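Local structure of mannosylglycerate hydrolase MGH1-like glycoside hydrolase domain-containing protein (Thermus thermophilus HB8, 4WVA) at residues L273-D278 with F285-V290; H144-Y149 with P159-M164; R50-L55 with E116-R121; T6-V11 with L414-T419. The protein hydrolyses mannosylglycerate, a solute made in response to osmotic stress, to mannose and glycerate, and also splits glucosylglycerate. One frame throughout, in Å; residues are numbered along the deposited sequence.

Contact 1: L273-D278 with F285-V290; sequences LEALWD and FSWDLV
The indole of W287 carries the methyl CD2 of L276 on one face. CD2 of L276 lies 3.4 Å from the centroid of the five-membered ring of W287, 15° off its normal, a CH-pi contact. At the edge, in the ring plane, a water accepts from W287 NE1 at 2.8 Å. The same water donates to L276 O, so it ties the ring to the opposite backbone. A275 CB reaches W287 CH2 at 3.9 Å. The L276 carbonyl also receives F285 N: F285 N to L276 O is 3.1 Å, in a nearly straight bond (174°). The ring of F285 meets D278 obliquely, with F285 CE2 3.6 Å from D278 CB. The carboxylate of D278 turns to A281 N in the hairpin loop. Replacing W287 by a valine is likely to leave the L276 methyl without its aromatic floor and the bridging water without its N-H donor. L254 of the second subunit also packs on W287, and R112 of that subunit bonds to A275 O. The contact belongs to a beta hairpin, strands 277-278 and 283-288, that follows helix 260-275 and takes part in the subunit interface.

Contact 2: H144-Y149 with P159-M164; sequences HARDPY and PWESGM
R146 and E161 form a buried salt bridge between the C-terminal end of helix 121-146 and the loop that leads to the active site. The side chains come from opposite directions and meet end-on. R146 NH2 gives a bond of 2.7 Å to E161 OE1, at 161°. It uses the syn lone pair of that oxygen, and E161 OE1 lies in the guanidinium plane. The second bond is less regular. R146 NH1 reaches E161 OE2 at 2.9 Å, with the oxygen tilted from the guanidinium plane. The two planes stand 38° apart, so the pair is bidentate but twisted. The arginine chain bends at CG (chi2 -66°), whereas the glutamate chain runs extended beyond CG, and together they span backbones whose nearest CA atoms, in R146 and E161, are 11.9 Å apart.

This loop of the GH63 (alpha/alpha)6-barrel carries G163, probably a substrate-binding residue, whose O is bonded to a Tris molecule in this crystal. The likely proton donor D165 follows soon after, its side chain about 8 Å from that of E161. The ion pair has further partners in the backbone: T102 N bonds to E161 OE1, V157 N to E161 OE2, and R146 NH1 to V155 O. The buried charges are thus held by backbone groups as well as by each other. Just beyond E161, S162 OG accepts from M164 N at 2.9 Å, an ST turn, and also donates to P159 O at 2.6 Å.

Contact 3: R50-L55 with E116-R121; sequences RAWQEL and EKDPDR
An indole-to-carboxylate hydrogen bond joins two helical parts of the (alpha/alpha)6-barrel here. W52 lies on helix 48-62. D118 is the first residue beyond helix 107-117, in the short link to helix 121-146. W52 NE1 donates to D118 OD2 at 2.8 Å, with an angle of 158° at the hydrogen. The acceptor lies at the edge of the indole, close to the ring plane. On the carboxylate, the donor comes to the anti side of D118 OD2 and somewhat out of plane. The ring and carboxylate planes are 35° apart. With chi1 at -173°, CG of D118 stands opposite the backbone N and carries the carboxylate to W52.

The rest of the indole packs on other helices: L114 of helix 107-117, and R123, R127 and L131 of helix 121-146. R123 also forms a salt bridge with D118 OD1, which would probably favour the charged form of the acid, and its backbone N is capped by OD1 of D120, the N-cap of that helix. K117 and R121 reach outward to form salt bridges with E280 and E293 of the third subunit. R121 also turns back to the link, where R121 NH2 bonds to D118 O at 2.8 Å. The link is closed by an Asx turn: D120 N donates to D118 OD1 at 2.9 Å, from above the carboxylate plane.

Contact 4: T6-V11 with L414-T419; sequences TKAVEV and LALFWT
L416 of helix 409-418 meets A8 and V9 of helix 4-15, one residue after A415, whose CB stays 4.5 Å from A8 CB and packs instead on M386 of helix 372-389 and on F391. L416 makes the close contacts. Its CG lies 3.6 Å from A8 CB, and L416 CD1 lies 3.7 Å from the same A8 CB; A8 also rests on F391 and on A412. The small alanine allows the helices to come near: the CA atoms of A8 and L416 are 6.7 Å apart. CG of L416 is anti to the carbonyl carbon (chi1 -76°), and the branch beyond it forks over A8 and V9. L416 CD2 meets V9 CG2 at 3.9 Å, and the two side chains cross at about a right angle. With an alanine in place of L416, a gap is likely to open beside A8 and the V9 methyl to lose its leucine partner.

T419, the first residue past the helix, folds back on it. T419 OG1 donates to A415 O at 2.8 Å. R5 of the N-terminal helix bonds through NH1 to both T419 OG1 and L416 O, a polar link next to the apolar one. Between the two segments themselves, contact is purely apolar. The leucine branch fits against the A8 and V9 methyls, so the two chain ends meet here through shape and hydrophobic burial, and R5 adds directional bonds beside it.

Contact 4 joins the two ends of the chain, helices 4-15 and 409-418, and the other three lie inside the loop it closes. Along the chain, contact 3 comes first, then contact 2, then contact 1. Helix 107-117 of contact 3 is followed directly by helix 121-146 of contact 2. Contacts 3 and 4 have centres about 17 Å apart. Contacts 1 and 2 are neighbours, about 13 Å between centres, but do not touch. The centres of contacts 1 and 3 are about 36 Å apart, across the centre of the chain. Contact 2 lies by the likely active-site residues. Contacts 1, 2 and 3 have residues that meet neighbouring subunits, whereas contact 4 closes the chain within one subunit.

Contact 1: L273-D278 with F285-V290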
# COMPACT_ATOMS: atom_id res chain seq x y z
N LEU A 273 -9.35 -7.09 -0.60
CA LEU A 273 -8.60 -8.33 -0.42
C LEU A 273 -7.91 -8.36 0.92
O LEU A 273 -7.90 -9.38 1.61
CB LEU A 273 -7.60 -8.55 -1.57
CG LEU A 273 -7.03 -9.97 -1.69
CD1 LEU A 273 -8.11 -10.97 -2.05
CD2 LEU A 273 -5.89 -10.02 -2.70
N GLU A 274 -7.34 -7.23 1.34
CA GLU A 274 -6.72 -7.17 2.65
C GLU A 274 -7.68 -7.32 3.82
O GLU A 274 -7.29 -7.79 4.89
CB GLU A 274 -5.82 -5.95 2.78
CG GLU A 274 -4.57 -6.08 1.93
CD GLU A 274 -3.70 -7.25 2.37
OE1 GLU A 274 -3.13 -7.21 3.48
OE2 GLU A 274 -3.61 -8.21 1.60
N ALA A 275 -8.96 -7.00 3.61
CA ALA A 275 -9.98 -7.19 4.62
C ALA A 275 -10.17 -8.67 4.97
O ALA A 275 -10.60 -8.99 6.07
CB ALA A 275 -11.31 -6.59 4.18
N LEU A 276 -9.87 -9.57 4.05
CA LEU A 276 -10.08 -11.00 4.27
C LEU A 276 -9.09 -11.60 5.25
O LEU A 276 -9.26 -12.74 5.70
CB LEU A 276 -10.02 -11.77 2.95
CG LEU A 276 -11.00 -11.31 1.85
CD1 LEU A 276 -10.83 -12.17 0.62
CD2 LEU A 276 -12.43 -11.36 2.35
N TRP A 277 -8.04 -10.86 5.57
CA TRP A 277 -7.07 -11.33 6.55
C TRP A 277 -7.69 -11.42 7.94
O TRP A 277 -8.26 -10.44 8.41
CB TRP A 277 -5.88 -10.38 6.62
CG TRP A 277 -4.84 -10.80 7.62
CD1 TRP A 277 -4.61 -10.26 8.86
CD2 TRP A 277 -3.87 -11.83 7.46
NE1 TRP A 277 -3.56 -10.89 9.47
CE2 TRP A 277 -3.08 -11.86 8.63
CE3 TRP A 277 -3.57 -12.72 6.42
CZ2 TRP A 277 -2.03 -12.77 8.79
CZ3 TRP A 277 -2.53 -13.61 6.58
CH2 TRP A 277 -1.77 -13.63 7.75
N ASP A 278 -7.53 -12.58 8.58
CA ASP A 278 -7.95 -12.78 9.95
C ASP A 278 -6.72 -12.79 10.85
O ASP A 278 -5.89 -13.69 10.78
CB ASP A 278 -8.73 -14.09 10.11
CG ASP A 278 -9.35 -14.21 11.48
OD1 ASP A 278 -8.75 -14.82 12.36
OD2 ASP A 278 -10.39 -13.56 11.71
N PHE A 285 -9.13 -15.67 4.85
CA PHE A 285 -10.33 -16.50 4.73
C PHE A 285 -11.25 -15.99 3.64
O PHE A 285 -11.38 -14.79 3.44
CB PHE A 285 -11.14 -16.49 6.03
CG PHE A 285 -10.49 -17.22 7.19
CD1 PHE A 285 -9.77 -18.38 6.99
CD2 PHE A 285 -10.66 -16.75 8.49
CE1 PHE A 285 -9.19 -19.05 8.07
CE2 PHE A 285 -10.08 -17.41 9.57
CZ PHE A 285 -9.34 -18.55 9.35
N SER A 286 -11.92 -16.92 2.96
CA SER A 286 -13.09 -16.57 2.18
C SER A 286 -14.24 -16.21 3.14
O SER A 286 -14.22 -16.59 4.32
CB SER A 286 -13.48 -17.74 1.28
OG SER A 286 -12.46 -18.05 0.34
N TRP A 287 -15.21 -15.46 2.62
CA TRP A 287 -16.36 -15.01 3.38
C TRP A 287 -17.68 -15.55 2.83
O TRP A 287 -17.90 -15.57 1.62
CB TRP A 287 -16.42 -13.50 3.43
CG TRP A 287 -15.37 -12.82 4.24
CD1 TRP A 287 -14.42 -13.39 5.03
CD2 TRP A 287 -15.21 -11.41 4.37
NE1 TRP A 287 -13.67 -12.41 5.63
CE2 TRP A 287 -14.14 -11.20 5.24
CE3 TRP A 287 -15.86 -10.31 3.81
CZ2 TRP A 287 -13.71 -9.91 5.58
CZ3 TRP A 287 -15.43 -9.04 4.15
CH2 TRP A 287 -14.36 -8.86 5.02
N ASP A 288 -18.56 -15.95 3.74
CA ASP A 288 -19.89 -16.43 3.41
C ASP A 288 -20.86 -15.29 3.61
O ASP A 288 -21.11 -14.87 4.74
CB ASP A 288 -20.23 -17.60 4.33
CG ASP A 288 -21.64 -18.12 4.14
OD1 ASP A 288 -22.45 -17.48 3.44
OD2 ASP A 288 -21.91 -19.19 4.75
N LEU A 289 -21.39 -14.77 2.51
CA LEU A 289 -22.25 -13.57 2.58
C LEU A 289 -23.69 -13.89 2.90
O LEU A 289 -24.46 -12.98 3.24
CB LEU A 289 -22.17 -12.75 1.31
CG LEU A 289 -20.81 -12.16 0.93
CD1 LEU A 289 -20.96 -11.30 -0.31
CD2 LEU A 289 -20.18 -11.36 2.05
N VAL A 290 -24.08 -15.16 2.81
CA VAL A 290 -25.42 -15.56 3.25
C VAL A 290 -25.47 -15.55 4.78
O VAL A 290 -26.36 -14.93 5.37
CB VAL A 290 -25.82 -16.93 2.66
CG1 VAL A 290 -27.10 -17.45 3.30
CG2 VAL A 290 -25.95 -16.82 1.15
O HOH W 1 -11.56 -13.07 7.40

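Contact 2: H144-Y149 with P159-M164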
# COMPACT_ATOMS: atom_id res chain seq x y z
N HIS A 144 -20.02 -5.52 -12.47
CA HIS A 144 -21.44 -5.18 -12.68
C HIS A 144 -22.36 -6.28 -12.15
O HIS A 144 -23.37 -5.99 -11.50
CB HIS A 144 -21.73 -4.92 -14.16
CG HIS A 144 -23.15 -4.52 -14.45
ND1 HIS A 144 -24.06 -5.37 -15.07
CD2 HIS A 144 -23.82 -3.37 -14.22
CE1 HIS A 144 -25.22 -4.75 -15.20
NE2 HIS A 144 -25.10 -3.54 -14.69
N ALA A 145 -22.03 -7.54 -12.44
CA ALA A 145 -22.89 -8.65 -12.06
C ALA A 145 -22.64 -9.12 -10.62
O ALA A 145 -23.56 -9.59 -9.94
CB ALA A 145 -22.71 -9.79 -13.03
N ARG A 146 -21.39 -9.04 -10.17
CA ARG A 146 -21.00 -9.73 -8.94
C ARG A 146 -20.48 -8.81 -7.82
O ARG A 146 -20.09 -9.31 -6.78
CB ARG A 146 -19.96 -10.81 -9.24
CG ARG A 146 -20.42 -11.79 -10.32
CD ARG A 146 -21.62 -12.60 -9.86
NE ARG A 146 -21.94 -13.68 -10.82
CZ ARG A 146 -21.29 -14.85 -10.87
NH1 ARG A 146 -20.31 -15.11 -10.03
NH2 ARG A 146 -21.64 -15.77 -11.78
N ASP A 147 -20.52 -7.50 -8.03
CA ASP A 147 -20.18 -6.55 -6.98
C ASP A 147 -21.17 -5.37 -6.99
O ASP A 147 -20.76 -4.22 -7.15
CB ASP A 147 -18.74 -6.06 -7.13
CG ASP A 147 -18.29 -5.18 -5.98
OD1 ASP A 147 -18.86 -5.31 -4.87
OD2 ASP A 147 -17.35 -4.39 -6.20
N PRO A 148 -22.46 -5.67 -6.78
CA PRO A 148 -23.51 -4.65 -6.83
C PRO A 148 -23.41 -3.61 -5.70
O PRO A 148 -23.91 -2.49 -5.87
CB PRO A 148 -24.80 -5.47 -6.69
CG PRO A 148 -24.41 -6.73 -6.04
CD PRO A 148 -23.03 -7.02 -6.58
N TYR A 149 -22.79 -3.97 -4.58
CA TYR A 149 -22.61 -3.05 -3.45
C TYR A 149 -21.29 -2.27 -3.52
O TYR A 149 -20.93 -1.59 -2.55
CB TYR A 149 -22.71 -3.80 -2.11
CG TYR A 149 -24.08 -4.36 -1.80
CD1 TYR A 149 -25.13 -3.52 -1.42
CD2 TYR A 149 -24.33 -5.73 -1.85
CE1 TYR A 149 -26.39 -4.03 -1.13
CE2 TYR A 149 -25.58 -6.26 -1.56
CZ TYR A 149 -26.61 -5.39 -1.20
OH TYR A 149 -27.86 -5.90 -0.91
N PRO A 159 -19.71 -22.97 -6.26
CA PRO A 159 -18.35 -23.41 -5.91
C PRO A 159 -17.46 -23.70 -7.14
O PRO A 159 -16.23 -23.55 -7.07
CB PRO A 159 -18.59 -24.68 -5.07
CG PRO A 159 -19.99 -25.10 -5.40
CD PRO A 159 -20.74 -23.82 -5.63
N TRP A 160 -18.06 -24.12 -8.25
CA TRP A 160 -17.31 -24.33 -9.50
C TRP A 160 -16.55 -23.08 -9.94
O TRP A 160 -15.49 -23.19 -10.56
CB TRP A 160 -18.22 -24.79 -10.66
CG TRP A 160 -18.54 -26.27 -10.65
CD1 TRP A 160 -17.75 -27.26 -10.17
CD2 TRP A 160 -19.70 -26.92 -11.21
NE1 TRP A 160 -18.35 -28.49 -10.36
CE2 TRP A 160 -19.55 -28.31 -10.99
CE3 TRP A 160 -20.86 -26.47 -11.85
CZ2 TRP A 160 -20.51 -29.24 -11.39
CZ3 TRP A 160 -21.82 -27.40 -12.23
CH2 TRP A 160 -21.64 -28.76 -12.00
N GLU A 161 -17.08 -21.89 -9.61
CA GLU A 161 -16.45 -20.65 -10.05
C GLU A 161 -15.12 -20.34 -9.35
O GLU A 161 -14.31 -19.57 -9.88
CB GLU A 161 -17.39 -19.47 -9.88
CG GLU A 161 -18.67 -19.60 -10.67
CD GLU A 161 -19.50 -18.36 -10.63
OE1 GLU A 161 -19.87 -17.85 -11.70
OE2 GLU A 161 -19.76 -17.87 -9.51
N SER A 162 -14.90 -20.96 -8.20
CA SER A 162 -13.60 -20.90 -7.51
C SER A 162 -12.53 -21.69 -8.23
O SER A 162 -11.35 -21.50 -7.96
CB SER A 162 -13.72 -21.42 -6.08
OG SER A 162 -13.89 -22.84 -6.05
N GLY A 163 -12.93 -22.61 -9.11
CA GLY A 163 -12.00 -23.59 -9.66
C GLY A 163 -11.59 -24.67 -8.69
O GLY A 163 -10.88 -25.61 -9.07
N MET A 164 -12.07 -24.58 -7.44
CA MET A 164 -11.67 -25.45 -6.35
C MET A 164 -12.93 -26.10 -5.79
O MET A 164 -13.39 -25.86 -4.67
CB MET A 164 -10.91 -24.67 -5.29
CG MET A 164 -9.71 -23.94 -5.87
SD MET A 164 -8.77 -23.09 -4.59
CE MET A 164 -7.50 -22.26 -5.55

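Contact 3: R50-L55 with E116-R121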
# COMPACT_ATOMS: atom_id res chain seq x y z
N ARG A 50 0.66 -20.50 -31.05
CA ARG A 50 -0.22 -21.48 -30.43
C ARG A 50 -0.68 -21.03 -29.04
O ARG A 50 -1.82 -21.27 -28.68
CB ARG A 50 0.48 -22.84 -30.37
CG ARG A 50 -0.36 -23.95 -29.77
CD ARG A 50 -1.61 -24.23 -30.58
NE ARG A 50 -2.41 -25.30 -29.99
CZ ARG A 50 -3.24 -25.14 -28.96
NH1 ARG A 50 -3.39 -23.95 -28.37
NH2 ARG A 50 -3.94 -26.19 -28.52
N ALA A 51 0.21 -20.37 -28.29
CA ALA A 51 -0.13 -19.83 -26.98
C ALA A 51 -1.21 -18.76 -27.10
O ALA A 51 -2.18 -18.76 -26.38
CB ALA A 51 1.11 -19.28 -26.30
N TRP A 52 -1.05 -17.85 -28.06
CA TRP A 52 -2.07 -16.83 -28.29
C TRP A 52 -3.39 -17.47 -28.71
O TRP A 52 -4.46 -17.08 -28.27
CB TRP A 52 -1.64 -15.86 -29.37
CG TRP A 52 -0.63 -14.86 -29.00
CD1 TRP A 52 0.64 -14.77 -29.44
CD2 TRP A 52 -0.82 -13.74 -28.11
NE1 TRP A 52 1.27 -13.69 -28.89
CE2 TRP A 52 0.38 -13.03 -28.08
CE3 TRP A 52 -1.91 -13.28 -27.36
CZ2 TRP A 52 0.54 -11.88 -27.30
CZ3 TRP A 52 -1.74 -12.13 -26.59
CH2 TRP A 52 -0.55 -11.44 -26.58
N GLN A 53 -3.30 -18.46 -29.59
CA GLN A 53 -4.50 -19.05 -30.16
C GLN A 53 -5.41 -19.64 -29.08
O GLN A 53 -6.64 -19.53 -29.17
CB GLN A 53 -4.15 -20.10 -31.22
CG GLN A 53 -3.66 -19.51 -32.53
CD GLN A 53 -4.72 -18.66 -33.23
OE1 GLN A 53 -5.93 -18.94 -33.12
NE2 GLN A 53 -4.28 -17.62 -33.93
N GLU A 54 -4.80 -20.26 -28.07
CA GLU A 54 -5.54 -20.78 -26.93
C GLU A 54 -6.50 -19.74 -26.37
O GLU A 54 -7.65 -20.05 -26.07
CB GLU A 54 -4.59 -21.26 -25.81
CG GLU A 54 -5.30 -22.05 -24.71
CD GLU A 54 -5.58 -23.50 -25.06
OE1 GLU A 54 -4.85 -24.05 -25.92
OE2 GLU A 54 -6.49 -24.11 -24.44
N LEU A 55 -6.02 -18.50 -26.20
CA LEU A 55 -6.82 -17.47 -25.56
C LEU A 55 -7.75 -16.79 -26.56
O LEU A 55 -8.85 -16.36 -26.22
CB LEU A 55 -5.92 -16.47 -24.86
CG LEU A 55 -4.95 -17.11 -23.87
CD1 LEU A 55 -4.15 -16.02 -23.18
CD2 LEU A 55 -5.69 -18.02 -22.89
N GLU A 116 4.34 -9.13 -23.55
CA GLU A 116 5.66 -8.55 -23.27
C GLU A 116 6.79 -9.43 -23.79
O GLU A 116 7.87 -8.91 -24.13
CB GLU A 116 5.84 -8.32 -21.76
CG GLU A 116 4.97 -7.19 -21.21
CD GLU A 116 5.19 -6.93 -19.74
OE1 GLU A 116 5.92 -7.71 -19.11
OE2 GLU A 116 4.63 -5.96 -19.21
N LYS A 117 6.56 -10.74 -23.86
CA LYS A 117 7.65 -11.68 -24.15
C LYS A 117 7.65 -12.33 -25.53
O LYS A 117 8.63 -13.02 -25.90
CB LYS A 117 7.71 -12.80 -23.10
CG LYS A 117 7.97 -12.33 -21.69
CD LYS A 117 9.28 -11.59 -21.55
CE LYS A 117 9.52 -11.17 -20.11
NZ LYS A 117 10.94 -10.79 -19.96
N ASP A 118 6.57 -12.18 -26.29
CA ASP A 118 6.53 -12.75 -27.63
C ASP A 118 7.69 -12.15 -28.44
O ASP A 118 7.84 -10.94 -28.46
CB ASP A 118 5.19 -12.40 -28.29
CG ASP A 118 4.98 -13.09 -29.62
OD1 ASP A 118 5.96 -13.55 -30.28
OD2 ASP A 118 3.79 -13.16 -30.02
N PRO A 119 8.53 -12.99 -29.06
CA PRO A 119 9.62 -12.39 -29.86
C PRO A 119 9.14 -11.65 -31.12
O PRO A 119 9.87 -10.80 -31.65
CB PRO A 119 10.51 -13.60 -30.22
CG PRO A 119 9.64 -14.80 -30.06
CD PRO A 119 8.62 -14.46 -28.99
N ASP A 120 7.93 -11.94 -31.57
CA ASP A 120 7.35 -11.27 -32.74
C ASP A 120 6.52 -10.10 -32.24
O ASP A 120 5.41 -10.27 -31.76
CB ASP A 120 6.51 -12.27 -33.54
CG ASP A 120 5.93 -11.69 -34.81
OD1 ASP A 120 5.81 -10.45 -34.94
OD2 ASP A 120 5.56 -12.50 -35.69
N ARG A 121 7.08 -8.91 -32.33
CA ARG A 121 6.44 -7.74 -31.73
C ARG A 121 5.21 -7.30 -32.50
O ARG A 121 4.24 -6.80 -31.91
CB ARG A 121 7.43 -6.59 -31.62
CG ARG A 121 8.70 -6.93 -30.85
CD ARG A 121 8.41 -7.65 -29.53
NE ARG A 121 7.47 -6.87 -28.73
CZ ARG A 121 6.62 -7.34 -27.82
NH1 ARG A 121 5.83 -6.50 -27.16
NH2 ARG A 121 6.57 -8.62 -27.53

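Contact 4: T6-V11 with L414-T419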
# COMPACT_ATOMS: atom_id res chain seq x y z
N THR A 6 10.09 -33.13 -22.63
CA THR A 6 9.67 -33.88 -23.81
C THR A 6 8.31 -34.54 -23.59
O THR A 6 7.40 -34.45 -24.42
CB THR A 6 10.73 -34.94 -24.17
OG1 THR A 6 11.94 -34.27 -24.50
CG2 THR A 6 10.28 -35.79 -25.36
N LYS A 7 8.16 -35.17 -22.44
CA LYS A 7 6.90 -35.80 -22.08
C LYS A 7 5.78 -34.77 -21.90
O LYS A 7 4.63 -35.05 -22.26
CB LYS A 7 7.07 -36.65 -20.83
CG LYS A 7 8.06 -37.81 -21.03
CD LYS A 7 7.57 -38.87 -22.00
CE LYS A 7 6.28 -39.54 -21.56
NZ LYS A 7 5.86 -40.66 -22.47
N ALA A 8 6.11 -33.59 -21.37
CA ALA A 8 5.10 -32.52 -21.20
C ALA A 8 4.56 -32.03 -22.54
O ALA A 8 3.36 -31.77 -22.70
CB ALA A 8 5.67 -31.35 -20.41
N VAL A 9 5.46 -31.86 -23.52
CA VAL A 9 5.05 -31.44 -24.84
C VAL A 9 4.12 -32.50 -25.46
O VAL A 9 3.13 -32.14 -26.09
CB VAL A 9 6.26 -31.17 -25.78
CG1 VAL A 9 5.82 -30.98 -27.21
CG2 VAL A 9 7.04 -29.95 -25.31
N GLU A 10 4.43 -33.78 -25.27
CA GLU A 10 3.57 -34.85 -25.76
C GLU A 10 2.15 -34.74 -25.19
O GLU A 10 1.16 -34.88 -25.94
CB GLU A 10 4.19 -36.21 -25.41
CG GLU A 10 3.34 -37.40 -25.84
CD GLU A 10 3.84 -38.71 -25.27
OE1 GLU A 10 5.05 -38.81 -24.91
OE2 GLU A 10 2.99 -39.64 -25.18
N VAL A 11 2.04 -34.45 -23.90
CA VAL A 11 0.72 -34.29 -23.27
C VAL A 11 -0.05 -33.14 -23.90
O VAL A 11 -1.24 -33.28 -24.23
CB VAL A 11 0.82 -34.09 -21.74
CG1 VAL A 11 -0.54 -33.71 -21.14
CG2 VAL A 11 1.38 -35.35 -21.08
N LEU A 414 2.78 -26.22 -16.97
CA LEU A 414 3.55 -25.49 -15.97
C LEU A 414 4.90 -26.17 -15.71
O LEU A 414 5.85 -25.48 -15.41
CB LEU A 414 2.73 -25.29 -14.69
CG LEU A 414 1.57 -24.29 -14.86
CD1 LEU A 414 0.67 -24.26 -13.63
CD2 LEU A 414 2.07 -22.89 -15.16
N ALA A 415 5.00 -27.48 -15.91
CA ALA A 415 6.33 -28.12 -15.94
C ALA A 415 7.22 -27.44 -16.98
O ALA A 415 8.37 -27.12 -16.71
CB ALA A 415 6.21 -29.61 -16.27
N LEU A 416 6.67 -27.21 -18.17
CA LEU A 416 7.38 -26.54 -19.26
C LEU A 416 7.70 -25.09 -18.93
O LEU A 416 8.82 -24.63 -19.13
CB LEU A 416 6.55 -26.62 -20.55
CG LEU A 416 6.57 -27.96 -21.24
CD1 LEU A 416 5.39 -28.09 -22.19
CD2 LEU A 416 7.88 -28.11 -22.00
N PHE A 417 6.72 -24.35 -18.44
CA PHE A 417 6.93 -22.95 -18.12
C PHE A 417 7.95 -22.76 -16.99
O PHE A 417 8.85 -21.90 -17.08
CB PHE A 417 5.60 -22.24 -17.80
CG PHE A 417 5.74 -20.76 -17.76
CD1 PHE A 417 5.98 -20.06 -18.93
CD2 PHE A 417 5.65 -20.06 -16.57
CE1 PHE A 417 6.11 -18.69 -18.91
CE2 PHE A 417 5.80 -18.69 -16.54
CZ PHE A 417 6.03 -18.01 -17.72
N TRP A 418 7.85 -23.58 -15.95
CA TRP A 418 8.68 -23.41 -14.76
C TRP A 418 10.14 -23.73 -15.04
O TRP A 418 11.03 -23.19 -14.39
CB TRP A 418 8.16 -24.29 -13.61
CG TRP A 418 8.11 -23.65 -12.27
CD1 TRP A 418 8.87 -22.62 -11.82
CD2 TRP A 418 7.26 -24.04 -11.20
NE1 TRP A 418 8.53 -22.32 -10.51
CE2 TRP A 418 7.54 -23.18 -10.11
CE3 TRP A 418 6.28 -25.01 -11.05
CZ2 TRP A 418 6.89 -23.30 -8.88
CZ3 TRP A 418 5.62 -25.11 -9.82
CH2 TRP A 418 5.94 -24.25 -8.76
N THR A 419 10.38 -24.57 -16.04
CA THR A 419 11.74 -25.00 -16.37
C THR A 419 12.26 -24.32 -17.64
O THR A 419 13.25 -24.75 -18.22
CB THR A 419 11.87 -26.53 -16.49
OG1 THR A 419 11.01 -27.01 -17.55
CG2 THR A 419 11.54 -27.24 -15.17